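Glycosyl hydrolase, BNR repeat (Ralstonia eutropha, PDB 3B7F) is a putative glycosyl hydrolase with BNR repeats, built as a seven-bladed beta-propeller that probably has hydrolase activity. Local coordinates at residues Gly139-Thr144 with Gly155-Pro160; Gly199-Ser204 with His232-Val237; Gln326-Gly331 with Glu371-Gln376. All blocks are in the same frame, centred on the assembly; numbering follows the deposited sequence.

Interaction 1 of 3, residues Gly139-Thr144 with Gly155-Pro160; sequences GLFRST and GFNDHP. With EDO (1,2-ethanediol), chain Q.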
loop_
_atom_site.group_PDB
_atom_site.type_symbol
_atom_site.label_atom_id
_atom_site.label_comp_id
_atom_site.label_asym_id
_atom_site.label_seq_id
_atom_site.Cartn_x
_atom_site.Cartn_y
_atom_site.Cartn_z
ATOM N N GLY A 139 -12.721 6.415 -5.169
ATOM C CA GLY A 139 -13.299 7.538 -4.438
ATOM C C GLY A 139 -12.330 7.890 -3.345
ATOM O O GLY A 139 -11.656 6.989 -2.829
ATOM N N LEU A 140 -12.216 9.193 -3.058
ATOM C CA LEU A 140 -11.336 9.751 -2.030
ATOM C C LEU A 140 -12.223 10.419 -0.981
ATOM O O LEU A 140 -13.096 11.222 -1.322
ATOM C CB LEU A 140 -10.371 10.777 -2.631
ATOM C CG LEU A 140 -9.278 11.358 -1.730
ATOM C CD1 LEU A 140 -8.239 10.297 -1.333
ATOM C CD2 LEU A 140 -8.619 12.549 -2.400
ATOM N N PHE A 141 -11.971 10.080 0.280
ATOM C CA PHE A 141 -12.704 10.584 1.432
ATOM C C PHE A 141 -11.726 11.090 2.493
ATOM O O PHE A 141 -10.539 10.727 2.500
ATOM C CB PHE A 141 -13.608 9.487 2.021
ATOM C CG PHE A 141 -14.654 8.997 1.055
ATOM C CD1 PHE A 141 -14.359 7.996 0.122
ATOM C CD2 PHE A 141 -15.918 9.541 1.053
ATOM C CE1 PHE A 141 -15.332 7.552 -0.796
ATOM C CE2 PHE A 141 -16.877 9.119 0.148
ATOM C CZ PHE A 141 -16.593 8.121 -0.778
ATOM N N ARG A 142 -12.238 11.934 3.382
ATOM C CA ARG A 142 -11.434 12.520 4.433
ATOM C C ARG A 142 -12.175 12.554 5.779
ATOM O O ARG A 142 -13.377 12.796 5.836
ATOM C CB ARG A 142 -11.038 13.935 4.030
ATOM C CG ARG A 142 -10.121 14.639 5.019
ATOM C CD ARG A 142 -10.098 16.138 4.832
ATOM N NE ARG A 142 -9.270 16.590 3.727
ATOM C CZ ARG A 142 -9.648 17.302 2.653
ATOM N NH1 ARG A 142 -10.917 17.704 2.440
ATOM N NH2 ARG A 142 -8.712 17.636 1.763
ATOM N N SER A 143 -11.428 12.297 6.850
ATOM C CA SER A 143 -11.904 12.449 8.215
ATOM C C SER A 143 -11.010 13.483 8.850
ATOM O O SER A 143 -9.845 13.558 8.488
ATOM C CB SER A 143 -11.764 11.156 8.995
ATOM O OG SER A 143 -12.314 11.285 10.282
ATOM N N THR A 144 -11.578 14.314 9.723
ATOM C CA THR A 144 -10.829 15.256 10.556
ATOM C C THR A 144 -11.014 14.942 12.064
ATOM O O THR A 144 -10.467 15.676 12.903
ATOM C CB THR A 144 -11.245 16.707 10.282
ATOM O OG1 THR A 144 -12.634 16.863 10.590
ATOM C CG2 THR A 144 -10.975 17.094 8.810
ATOM N N GLY A 155 -13.387 17.666 -4.528
ATOM C CA GLY A 155 -12.489 18.029 -5.631
ATOM C C GLY A 155 -11.998 16.863 -6.479
ATOM O O GLY A 155 -11.582 17.078 -7.615
ATOM N N PHE A 156 -12.017 15.642 -5.931
ATOM C CA PHE A 156 -11.749 14.451 -6.727
ATOM C C PHE A 156 -13.070 13.800 -7.170
ATOM O O PHE A 156 -13.274 13.582 -8.357
ATOM C CB PHE A 156 -10.896 13.367 -6.035
ATOM C CG PHE A 156 -10.792 12.133 -6.895
ATOM C CD1 PHE A 156 -9.883 12.083 -7.954
ATOM C CD2 PHE A 156 -11.712 11.091 -6.750
ATOM C CE1 PHE A 156 -9.861 11.002 -8.809
ATOM C CE2 PHE A 156 -11.717 10.018 -7.603
ATOM C CZ PHE A 156 -10.793 9.966 -8.639
ATOM N N ASN A 157 -13.921 13.446 -6.203
ATOM C CA ASN A 157 -15.170 12.695 -6.470
ATOM C C ASN A 157 -16.137 13.312 -7.470
ATOM O O ASN A 157 -16.864 12.570 -8.134
ATOM C CB ASN A 157 -15.942 12.404 -5.164
ATOM C CG ASN A 157 -15.297 11.307 -4.311
ATOM O OD1 ASN A 157 -14.143 10.937 -4.516
ATOM N ND2 ASN A 157 -16.052 10.793 -3.335
ATOM N N ASP A 158 -16.158 14.644 -7.535
ATOM C CA ASP A 158 -16.985 15.408 -8.465
ATOM C C ASP A 158 -16.123 16.208 -9.445
ATOM O O ASP A 158 -16.570 17.206 -9.960
ATOM C CB ASP A 158 -17.925 16.359 -7.695
ATOM C CG ASP A 158 -18.967 15.626 -6.851
ATOM O OD1 ASP A 158 -19.470 14.556 -7.250
ATOM O OD2 ASP A 158 -19.317 16.165 -5.791
ATOM N N HIS A 159 -14.892 15.780 -9.703
ATOM C CA HIS A 159 -14.052 16.435 -10.712
ATOM C C HIS A 159 -14.695 16.145 -12.070
ATOM O O HIS A 159 -15.178 15.016 -12.265
ATOM C CB HIS A 159 -12.625 15.867 -10.699
ATOM C CG HIS A 159 -11.628 16.708 -11.432
ATOM N ND1 HIS A 159 -11.560 16.761 -12.809
ATOM C CD2 HIS A 159 -10.648 17.523 -10.976
ATOM C CE1 HIS A 159 -10.591 17.580 -13.175
ATOM N NE2 HIS A 159 -10.016 18.054 -12.079
ATOM N N PRO A 160 -14.768 17.148 -12.986
ATOM C CA PRO A 160 -15.364 16.867 -14.324
ATOM C C PRO A 160 -14.696 15.715 -15.114
ATOM O O PRO A 160 -15.367 15.011 -15.846
ATOM C CB PRO A 160 -15.232 18.202 -15.084
ATOM C CG PRO A 160 -14.353 19.070 -14.259
ATOM C CD PRO A 160 -14.390 18.569 -12.846
HETATM C C1 EDO Q . -15.497 14.499 9.044
HETATM O O1 EDO Q . -14.400 14.176 9.915
HETATM C C2 EDO Q . -15.059 15.342 7.860
HETATM O O2 EDO Q . -14.202 16.406 8.296
#

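Interaction 2 of 3, residues Gly199-Ser204 with His232-Val237; sequences GGVFES and HDPHCV. With EDO (1,2-ethanediol), chain R.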
loop_
_atom_site.group_PDB
_atom_site.type_symbol
_atom_site.label_atom_id
_atom_site.label_comp_id
_atom_site.label_asym_id
_atom_site.label_seq_id
_atom_site.Cartn_x
_atom_site.Cartn_y
_atom_site.Cartn_z
ATOM N N GLY A 199 -6.450 4.044 -13.882
ATOM C CA GLY A 199 -6.497 5.504 -13.961
ATOM C C GLY A 199 -5.125 6.135 -13.965
ATOM O O GLY A 199 -4.863 7.018 -14.765
ATOM N N GLY A 200 -4.263 5.719 -13.037
ATOM C CA GLY A 200 -2.927 6.253 -12.925
ATOM C C GLY A 200 -2.655 6.933 -11.609
ATOM O O GLY A 200 -3.425 6.787 -10.639
ATOM N N VAL A 201 -1.529 7.649 -11.595
ATOM C CA VAL A 201 -1.122 8.483 -10.486
ATOM C C VAL A 201 -1.649 9.879 -10.789
ATOM O O VAL A 201 -1.631 10.332 -11.948
ATOM C CB VAL A 201 0.399 8.551 -10.267
ATOM C CG1 VAL A 201 0.745 9.506 -9.076
ATOM C CG2 VAL A 201 0.960 7.175 -10.055
ATOM N N PHE A 202 -2.155 10.536 -9.744
ATOM C CA PHE A 202 -2.696 11.859 -9.842
ATOM C C PHE A 202 -2.144 12.660 -8.704
ATOM O O PHE A 202 -1.856 12.109 -7.639
ATOM C CB PHE A 202 -4.219 11.827 -9.792
ATOM C CG PHE A 202 -4.841 11.169 -10.975
ATOM C CD1 PHE A 202 -5.006 9.795 -11.012
ATOM C CD2 PHE A 202 -5.270 11.922 -12.065
ATOM C CE1 PHE A 202 -5.576 9.173 -12.110
ATOM C CE2 PHE A 202 -5.849 11.287 -13.179
ATOM C CZ PHE A 202 -6.006 9.910 -13.187
ATOM N N GLU A 203 -2.029 13.970 -8.943
ATOM C CA GLU A 203 -1.462 14.926 -8.013
ATOM C C GLU A 203 -2.374 16.125 -7.774
ATOM O O GLU A 203 -3.007 16.639 -8.716
ATOM C CB GLU A 203 -0.160 15.470 -8.604
ATOM C CG GLU A 203 0.590 16.453 -7.706
ATOM C CD GLU A 203 1.856 16.948 -8.318
ATOM O OE1 GLU A 203 1.851 17.242 -9.533
ATOM O OE2 GLU A 203 2.846 17.067 -7.566
ATOM N N SER A 204 -2.374 16.592 -6.523
ATOM C CA SER A 204 -3.038 17.817 -6.111
ATOM C C SER A 204 -1.983 18.646 -5.390
ATOM O O SER A 204 -1.120 18.082 -4.722
ATOM C CB SER A 204 -4.203 17.550 -5.162
ATOM O OG SER A 204 -4.881 18.746 -4.839
ATOM N N HIS A 232 -3.626 4.366 -16.795
ATOM C CA HIS A 232 -2.555 3.470 -16.298
ATOM C C HIS A 232 -2.961 2.655 -15.075
ATOM O O HIS A 232 -3.938 2.982 -14.402
ATOM C CB HIS A 232 -1.324 4.312 -15.948
ATOM C CG HIS A 232 -0.808 5.137 -17.094
ATOM N ND1 HIS A 232 -1.438 6.286 -17.523
ATOM C CD2 HIS A 232 0.252 4.960 -17.919
ATOM C CE1 HIS A 232 -0.792 6.781 -18.559
ATOM N NE2 HIS A 232 0.237 5.993 -18.824
ATOM N N ASP A 233 -2.202 1.594 -14.786
ATOM C CA ASP A 233 -2.501 0.710 -13.650
ATOM C C ASP A 233 -1.336 0.601 -12.643
ATOM O O ASP A 233 -0.645 -0.429 -12.575
ATOM C CB ASP A 233 -2.952 -0.681 -14.150
ATOM C CG ASP A 233 -3.462 -1.589 -13.027
ATOM O OD1 ASP A 233 -3.839 -1.084 -11.947
ATOM O OD2 ASP A 233 -3.483 -2.832 -13.225
ATOM N N PRO A 234 -1.099 1.689 -11.866
ATOM C CA PRO A 234 -0.153 1.587 -10.778
ATOM C C PRO A 234 -0.741 0.670 -9.742
ATOM O O PRO A 234 -1.969 0.677 -9.565
ATOM C CB PRO A 234 -0.099 3.002 -10.207
ATOM C CG PRO A 234 -1.395 3.608 -10.559
ATOM C CD PRO A 234 -1.652 3.050 -11.947
ATOM N N HIS A 235 0.121 -0.133 -9.115
ATOM C CA HIS A 235 -0.278 -1.035 -8.041
ATOM C C HIS A 235 0.023 -0.468 -6.649
ATOM O O HIS A 235 -0.790 -0.557 -5.753
ATOM C CB HIS A 235 0.370 -2.417 -8.191
ATOM C CG HIS A 235 -0.122 -3.189 -9.380
ATOM N ND1 HIS A 235 0.545 -4.283 -9.881
ATOM C CD2 HIS A 235 -1.194 -2.999 -10.187
ATOM C CE1 HIS A 235 -0.107 -4.753 -10.930
ATOM N NE2 HIS A 235 -1.169 -3.997 -11.132
ATOM N N CYS A 236 1.211 0.087 -6.476
ATOM C CA CYS A 236 1.620 0.615 -5.206
ATOM C C CYS A 236 2.572 1.750 -5.475
ATOM O O CYS A 236 3.500 1.564 -6.237
ATOM C CB CYS A 236 2.302 -0.489 -4.411
ATOM S SG CYS A 236 2.601 -0.048 -2.683
ATOM N N VAL A 237 2.290 2.927 -4.913
ATOM C CA VAL A 237 3.128 4.114 -5.057
ATOM C C VAL A 237 3.582 4.531 -3.640
ATOM O O VAL A 237 2.796 4.440 -2.695
ATOM C CB VAL A 237 2.400 5.308 -5.799
ATOM C CG1 VAL A 237 3.422 6.312 -6.348
ATOM C CG2 VAL A 237 1.519 4.841 -6.946
HETATM C C1 EDO R . 3.219 7.396 -20.661
HETATM O O1 EDO R . 1.966 6.724 -20.924
HETATM C C2 EDO R . 3.269 8.806 -21.224
HETATM O O2 EDO R . 4.639 9.179 -21.420
#

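Interaction 3 of 3, residues Gln326-Gly331 with Glu371-Gln376; sequences QRQDRG and EGEHWQ. With EDO (1,2-ethanediol), chain L.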
loop_
_atom_site.group_PDB
_atom_site.type_symbol
_atom_site.label_atom_id
_atom_site.label_comp_id
_atom_site.label_asym_id
_atom_site.label_seq_id
_atom_site.Cartn_x
_atom_site.Cartn_y
_atom_site.Cartn_z
ATOM N N GLN A 326 19.156 -7.058 -6.668
ATOM C CA GLN A 326 19.663 -8.327 -6.128
ATOM C C GLN A 326 18.511 -9.171 -5.610
ATOM O O GLN A 326 17.566 -8.644 -5.007
ATOM C CB GLN A 326 20.695 -8.124 -5.014
ATOM C CG GLN A 326 22.055 -7.537 -5.513
ATOM C CD GLN A 326 21.959 -6.083 -5.902
ATOM O OE1 GLN A 326 21.349 -5.263 -5.175
ATOM N NE2 GLN A 326 22.527 -5.743 -7.074
ATOM N N ARG A 327 18.618 -10.476 -5.841
ATOM C CA ARG A 327 17.612 -11.438 -5.432
ATOM C C ARG A 327 17.811 -11.736 -3.968
ATOM O O ARG A 327 18.943 -11.965 -3.544
ATOM C CB ARG A 327 17.780 -12.743 -6.225
ATOM C CG ARG A 327 16.685 -13.799 -5.985
ATOM C CD ARG A 327 17.017 -14.994 -6.857
ATOM N NE ARG A 327 16.041 -16.061 -6.722
ATOM C CZ ARG A 327 14.830 -16.064 -7.273
ATOM N NH1 ARG A 327 14.398 -15.080 -8.059
ATOM N NH2 ARG A 327 14.056 -17.087 -7.055
ATOM N N GLN A 328 16.714 -11.750 -3.223
ATOM C CA GLN A 328 16.716 -12.074 -1.839
ATOM C C GLN A 328 15.724 -13.201 -1.593
ATOM O O GLN A 328 14.535 -12.972 -1.544
ATOM C CB GLN A 328 16.314 -10.870 -1.032
ATOM C CG GLN A 328 17.278 -9.723 -1.098
ATOM C CD GLN A 328 16.889 -8.594 -0.142
ATOM O OE1 GLN A 328 15.708 -8.251 -0.016
ATOM N NE2 GLN A 328 17.887 -8.037 0.569
ATOM N N ASP A 329 16.243 -14.411 -1.414
ATOM C CA ASP A 329 15.445 -15.625 -1.202
ATOM C C ASP A 329 15.974 -16.583 -0.129
ATOM O O ASP A 329 15.489 -17.712 -0.085
ATOM C CB ASP A 329 15.285 -16.400 -2.532
ATOM C CG ASP A 329 16.607 -16.876 -3.103
ATOM O OD1 ASP A 329 17.630 -16.795 -2.418
ATOM O OD2 ASP A 329 16.642 -17.292 -4.271
ATOM N N ARG A 330 16.917 -16.177 0.732
ATOM C CA ARG A 330 17.415 -17.095 1.774
ATOM C C ARG A 330 16.353 -17.296 2.838
ATOM O O ARG A 330 15.844 -16.305 3.391
ATOM C CB ARG A 330 18.647 -16.585 2.469
ATOM C CG ARG A 330 19.822 -16.466 1.615
ATOM C CD ARG A 330 21.000 -16.038 2.454
ATOM N NE ARG A 330 22.069 -15.586 1.582
ATOM C CZ ARG A 330 23.056 -16.328 1.089
ATOM N NH1 ARG A 330 23.204 -17.617 1.382
ATOM N NH2 ARG A 330 23.935 -15.727 0.298
ATOM N N GLY A 331 16.050 -18.565 3.111
ATOM C CA GLY A 331 14.996 -18.948 4.019
ATOM C C GLY A 331 13.655 -19.254 3.342
ATOM O O GLY A 331 12.807 -19.889 3.955
ATOM N N GLU A 371 17.342 -6.385 6.382
ATOM C CA GLU A 371 17.107 -5.739 5.111
ATOM C C GLU A 371 16.782 -6.697 3.943
ATOM O O GLU A 371 17.119 -6.431 2.788
ATOM C CB GLU A 371 18.296 -4.805 4.816
ATOM C CG GLU A 371 18.551 -3.780 5.944
ATOM C CD GLU A 371 19.664 -2.774 5.670
ATOM O OE1 GLU A 371 20.550 -3.094 4.833
ATOM O OE2 GLU A 371 19.655 -1.690 6.350
ATOM N N GLY A 372 16.110 -7.800 4.278
ATOM C CA GLY A 372 15.702 -8.816 3.328
ATOM C C GLY A 372 16.696 -9.912 2.970
ATOM O O GLY A 372 16.375 -10.770 2.169
ATOM N N GLU A 373 17.884 -9.901 3.564
ATOM C CA GLU A 373 18.882 -10.926 3.277
ATOM C C GLU A 373 18.475 -12.333 3.749
ATOM O O GLU A 373 18.773 -13.294 3.075
ATOM C CB GLU A 373 20.239 -10.520 3.857
ATOM C CG GLU A 373 20.838 -9.286 3.176
ATOM C CD GLU A 373 21.192 -9.534 1.703
ATOM O OE1 GLU A 373 21.885 -10.550 1.435
ATOM O OE2 GLU A 373 20.800 -8.701 0.836
ATOM N N HIS A 374 17.836 -12.442 4.910
ATOM C CA HIS A 374 17.333 -13.731 5.420
ATOM C C HIS A 374 15.878 -13.570 5.794
ATOM O O HIS A 374 15.465 -12.502 6.239
ATOM C CB HIS A 374 18.150 -14.221 6.605
ATOM C CG HIS A 374 19.588 -14.467 6.277
ATOM N ND1 HIS A 374 20.526 -13.455 6.247
ATOM C CD2 HIS A 374 20.254 -15.606 5.985
ATOM C CE1 HIS A 374 21.703 -13.959 5.923
ATOM N NE2 HIS A 374 21.566 -15.264 5.763
ATOM N N TRP A 375 15.106 -14.638 5.570
ATOM C CA TRP A 375 13.678 -14.684 5.815
ATOM C C TRP A 375 13.378 -15.838 6.758
ATOM O O TRP A 375 14.044 -16.855 6.718
ATOM C CB TRP A 375 12.899 -14.852 4.484
ATOM C CG TRP A 375 13.099 -13.690 3.584
ATOM C CD1 TRP A 375 14.008 -13.574 2.576
ATOM C CD2 TRP A 375 12.387 -12.446 3.634
ATOM N NE1 TRP A 375 13.890 -12.337 1.978
ATOM C CE2 TRP A 375 12.900 -11.627 2.611
ATOM C CE3 TRP A 375 11.368 -11.950 4.447
ATOM C CZ2 TRP A 375 12.448 -10.322 2.398
ATOM C CZ3 TRP A 375 10.908 -10.658 4.225
ATOM C CH2 TRP A 375 11.459 -9.859 3.216
ATOM N N GLN A 376 12.361 -15.651 7.583
ATOM C CA GLN A 376 11.868 -16.635 8.528
ATOM C C GLN A 376 10.351 -16.538 8.497
ATOM O O GLN A 376 9.791 -15.446 8.582
ATOM C CB GLN A 376 12.387 -16.311 9.925
ATOM C CG GLN A 376 11.947 -17.225 11.077
ATOM C CD GLN A 376 12.632 -18.601 11.114
ATOM O OE1 GLN A 376 13.861 -18.716 10.936
ATOM N NE2 GLN A 376 11.833 -19.651 11.406
HETATM C C1 EDO L . 24.681 -12.206 3.224
HETATM O O1 EDO L . 23.274 -12.052 3.327
HETATM C C2 EDO L . 24.970 -13.694 3.146
HETATM O O2 EDO L . 26.269 -13.910 2.589
HETATM O O HOH W 1 18.694 -13.500 0.363
HETATM O O HOH W 2 21.222 -12.665 0.299
HETATM O O HOH W 3 13.308 -20.093 6.743
#

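Interaction 1 of 3, residues Gly139-Thr144 with Gly155-Pro160
G139 and N157 bring the two backbones nearest each other, with their CA atoms 5.9 Å apart, where strand 139-143 meets the last turn of the short helix 154-157. The side chain of N157 makes the polar link. L140 N donates to N157 OD1 at 3.0 Å. The bond is nearly straight, 170° at the hydrogen, and reaches OD1 in the carbonyl plane on a lone pair. N157 CG lies anti to its own carbonyl carbon (chi1 -74°), with the CB pointing toward the strand. The other branch of the amide, ND2, sits over one face of the F141 ring, 3.7 Å from CZ. The two side chains cross at about a right angle, and their planes are 80° apart. ND2 is buried and has no hydrogen-bond partner in the model; the F141 ring face lies against it. F102 also meets the F141 ring.

The strand is the third of its propeller blade. It runs into an Asp-box sequence, S143 to W150, the signature of BNR repeats. S143 OG bonds to G147 N and S149 O in that turn. Beside it, T144 N and T144 OG1 hold a 1,2-ethanediol, probably from the crystallisation liquor. T144 N bonds to its O1 at 2.8 Å.

F156 adds the apolar part. Its CB lies 4.3 Å from L140 CB. The ring passes obliquely by the backbone of G139 and L140, its CD2 4.2 Å from L140 N. N157 OD1 lies in plane at the edge of the same ring. L140 and F156 both pack on M179 and I194 of the next blade, which covers this side of the contact.

Interaction 2 of 3, residues Gly199-Ser204 with His232-Val237
G199 N donates to H232 O at 2.8 Å, the hydrogen bond that ties these segments directly. The donor lies in the carbonyl plane, but the bond is somewhat bent, 153° at the hydrogen. G200 N is also near this oxygen, at a poor angle. G199 and G200 both face M196 and form a classic beta bulge, and both backbone N atoms lie near H232 O.

Apolar contacts continue along the chain. P234 packs its ring against the backbone of G200, with P234 CD 3.6 Å from G200 CA. H232 CB comes within 3.9 Å of the same G200 CA. Further on, V201 CG2 meets V237 CG2 at 3.9 Å, and the two side chains cross obliquely. V201 CG2 is also 4.3 Å from P234 CG. Both valines touch W265 and Q249. The strands 200-204 and 234-237 diverge, with 47° between their directions. They belong to successive blades of the propeller: 200-204 is the third strand of one, and 234-239 is the first of the next.

Polar side chains point off to other partners. H232 turns its ring end away from 199-204. Its NE2 donates to O1 of a 1,2-ethanediol at 2.8 Å, with 168° at the hydrogen. O1 lies at the ring edge, in plane; the diol is also bonded to G217 N, P226 O and V228 O. H235 NE2 makes a weak bond to D233 OD2 and a further bond to H252 ND1. D233 also bonds to S197 OG and W304 NE1.

These two segments therefore meet through one backbone bond and apolar surface. G200, with no side chain, lets H232 CB and the P234 ring come close to its backbone, while D233 and H235 find further partners outside the segments.

Interaction 3 of 3, residues Gln326-Gly331 with Glu371-Gln376
Q328 lays its side chain across the carbonyl of G372, with both Q328 CB and Q328 CD 3.2 Å from G372 O. The chain is extended beyond CG (chi2 -174°), and NE2 grips two acceptors. It donates to E371 O at 2.8 Å and to E373 OE2 at 3.0 Å. Both acceptors lie near the amide plane, which should fix the rotation of the amide. OE2 is met from above its carboxylate plane, and the two side chains cross at about a right angle. E371 O has a second donor, W294 NE1.

R330 runs beside H374, pointing the same way, with R330 CD 3.4 Å from H374 NE2. Their flat groups are 32° apart. H374 ND1 is held by D370 OD2. Water 1 bridges R330 N and E373 O. A 1,2-ethanediol donates from O1 to E373 OE1, and its C2 lies over one face of the R330 guanidinium.

The backbones join where W375 N donates to R330 O at 2.8 Å, a bent bond. Next to it, G331 CA makes a CH...O contact with W375 O.

Residues 371-375 are the second part of an Asp-box sequence, S368 to W375; Q376 starts the next strand. S368 OG bonds to G372 N and, weakly, to H374 O, and W375 packs on V315 of the preceding blade. This is the Asp-box turn of a BNR propeller blade, set against the outermost strand of its neighbour.

All three contacts belong to a seven-bladed propeller, and each includes part of an Asp box or lies beside one. Interactions 1 and 2 involve the third strands of successive blades. Their centres are 15 Å apart and their nearest atoms about 5 Å, without touching. M196 links them, packing on F156 and facing the bulge of G199 and G200. H159 NE2 bonds to D210 OD1, and S204 OG bonds to D210 O. Interaction 3 lies across the chain's centre from interaction 1, with centres 40 Å apart, and 29 Å from interaction 2. Interaction 2 lies nearest the chain's centre. Each contact has a 1,2-ethanediol beside it, probably from the crystallisation liquor, and no residue of the three has an assigned catalytic role.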